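Local coordinates for protein Ion-channel modulator raklp (PDB 2W8X) that is a tick salivary protein of highly modified Kunitz/BPTI fold that modulates ion channels, probably by activating maxiK potassium channels, at residues N39-G44 with A58-C63. Numbering follows the deposited sequence.
Sequences NRCERG and ACVMAC
C41 and C59 join strand 40-42 to helix 56-70 through a disulfide, SG to SG 2.1 Å, and this covalent bridge carries most of the contact. Both CB atoms point toward the opposite segment, and the two CA atoms lie 6.0 Å apart. The torsion about the S-S bond is -87°, close to the quarter turn at which a disulfide is relaxed, with a left-handed twist. On the helix, chi1 of C59 (-179°) sets SG on the side of the carbonyl carbon, away from the backbone N, and carries the sulfur out to the strand. On the strand side, SG of C41 swings over beside its own backbone N and ends up next to the following helical residue, 3.4 Å from the backbone N of V60. One methyl of V60, CG2, packs alongside that same sulfur at 4.2 Å, a light apolar touch on the bridge.

No hydrogen bond spans the two segments. At the far end N39 comes no nearer than 4.1 Å, from OD1 to the carbonyl O of C63; that OD1 instead takes part in a hydrogen bond with the hydroxyl of Y34. Just beyond C63, the carboxylate of E64 accepts a hydrogen bond from the backbone N of C41, a second tie between strand and helix beside the disulfide.

C63 is itself bonded to C16, so one face of the helix holds two disulfides a single turn apart. N39 and R40 form a G1 bulge opposite N35, where the hairpin turns from strand 31-35 into strand 40-42. A disulfide linking the second strand of the hairpin to the C-terminal helix is a feature of Kunitz/BPTI domains, kept in this highly modified version, with Y34 of strand 31-35 packing against both C59 and C63.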
loop_
_atom_site.group_PDB
_atom_site.type_symbol
_atom_site.label_atom_id
_atom_site.label_comp_id
_atom_site.label_asym_id
_atom_site.label_seq_id
_atom_site.Cartn_x
_atom_site.Cartn_y
_atom_site.Cartn_z
ATOM N N ASN A 39 -11.273 -12.991 7.062
ATOM C CA ASN A 39 -9.885 -13.253 6.661
ATOM C C ASN A 39 -9.770 -13.384 5.143
ATOM O O ASN A 39 -9.168 -14.336 4.634
ATOM C CB ASN A 39 -9.323 -14.499 7.358
ATOM C CG ASN A 39 -7.868 -14.756 7.054
ATOM O OD1 ASN A 39 -7.054 -13.833 6.937
ATOM N ND2 ASN A 39 -7.509 -16.040 6.956
ATOM N N ARG A 40 -10.317 -12.405 4.426
ATOM C CA ARG A 40 -10.314 -12.435 2.976
ATOM C C ARG A 40 -10.080 -11.049 2.401
ATOM O O ARG A 40 -10.658 -10.050 2.857
ATOM C CB ARG A 40 -11.638 -12.959 2.427
ATOM C CG ARG A 40 -11.958 -14.409 2.744
ATOM C CD ARG A 40 -11.088 -15.365 1.937
ATOM N NE ARG A 40 -9.856 -15.782 2.613
ATOM C CZ ARG A 40 -9.798 -16.676 3.604
ATOM N NH1 ARG A 40 -10.898 -17.214 4.095
ATOM N NH2 ARG A 40 -8.631 -16.988 4.132
ATOM N N CYS A 41 -9.226 -11.003 1.388
ATOM C CA CYS A 41 -9.029 -9.802 0.588
ATOM C C CYS A 41 -10.143 -9.716 -0.442
ATOM O O CYS A 41 -10.504 -10.710 -1.098
ATOM C CB CYS A 41 -7.669 -9.892 -0.074
ATOM S SG CYS A 41 -6.350 -9.660 1.164
ATOM N N GLU A 42 -10.699 -8.527 -0.557
ATOM C CA GLU A 42 -11.819 -8.254 -1.438
ATOM C C GLU A 42 -11.572 -7.003 -2.266
ATOM O O GLU A 42 -10.711 -6.202 -1.974
ATOM C CB GLU A 42 -13.108 -8.111 -0.626
ATOM C CG GLU A 42 -13.482 -9.301 0.270
ATOM C CD GLU A 42 -13.929 -10.568 -0.480
ATOM O OE1 GLU A 42 -14.014 -10.557 -1.726
ATOM O OE2 GLU A 42 -14.205 -11.607 0.179
ATOM N N ARG A 43 -12.363 -6.843 -3.318
ATOM C CA ARG A 43 -12.195 -5.756 -4.231
ATOM C C ARG A 43 -12.665 -4.422 -3.669
ATOM O O ARG A 43 -13.652 -4.373 -2.908
ATOM C CB ARG A 43 -12.923 -6.077 -5.533
ATOM C CG ARG A 43 -12.289 -7.192 -6.314
ATOM C CD ARG A 43 -13.159 -7.661 -7.462
ATOM N NE ARG A 43 -12.554 -8.866 -8.074
ATOM C CZ ARG A 43 -11.854 -8.867 -9.191
ATOM N NH1 ARG A 43 -11.648 -7.753 -9.864
ATOM N NH2 ARG A 43 -11.389 -10.033 -9.655
ATOM N N GLY A 44 -12.007 -3.354 -4.137
ATOM C CA GLY A 44 -12.305 -1.969 -3.801
ATOM C C GLY A 44 -11.457 -1.487 -2.648
ATOM O O GLY A 44 -11.092 -2.249 -1.738
ATOM N N ALA A 58 -0.786 -8.445 -3.012
ATOM C CA ALA A 58 -0.246 -7.598 -1.945
ATOM C C ALA A 58 -1.090 -7.752 -0.676
ATOM O O ALA A 58 -0.556 -7.906 0.426
ATOM C CB ALA A 58 -0.230 -6.139 -2.405
ATOM N N CYS A 59 -2.411 -7.708 -0.844
ATOM C CA CYS A 59 -3.327 -7.850 0.271
ATOM C C CYS A 59 -3.228 -9.239 0.903
ATOM O O CYS A 59 -3.198 -9.394 2.145
ATOM C CB CYS A 59 -4.762 -7.506 -0.189
ATOM S SG CYS A 59 -5.982 -7.620 1.128
ATOM N N VAL A 60 -3.166 -10.257 0.053
ATOM C CA VAL A 60 -3.089 -11.627 0.520
ATOM C C VAL A 60 -1.836 -11.814 1.375
ATOM O O VAL A 60 -1.906 -12.349 2.488
ATOM C CB VAL A 60 -3.180 -12.627 -0.638
ATOM C CG1 VAL A 60 -2.756 -14.022 -0.160
ATOM C CG2 VAL A 60 -4.602 -12.605 -1.195
ATOM N N MET A 61 -0.694 -11.382 0.867
ATOM C CA MET A 61 0.540 -11.502 1.617
ATOM C C MET A 61 0.537 -10.716 2.920
ATOM O O MET A 61 0.846 -11.271 3.983
ATOM C CB MET A 61 1.743 -11.090 0.766
ATOM C CG MET A 61 3.072 -11.128 1.503
ATOM S SD MET A 61 3.496 -12.712 2.233
ATOM C CE MET A 61 3.535 -13.703 0.777
ATOM N N ALA A 62 0.179 -9.439 2.872
ATOM C CA ALA A 62 0.231 -8.630 4.078
ATOM C C ALA A 62 -0.759 -9.079 5.143
ATOM O O ALA A 62 -0.468 -8.978 6.344
ATOM C CB ALA A 62 -0.002 -7.158 3.757
ATOM N N CYS A 63 -1.939 -9.530 4.733
ATOM C CA CYS A 63 -3.038 -9.718 5.667
ATOM C C CYS A 63 -3.461 -11.165 5.835
ATOM O O CYS A 63 -3.542 -11.632 6.952
ATOM C CB CYS A 63 -4.239 -8.836 5.297
ATOM S SG CYS A 63 -3.868 -7.035 5.399
#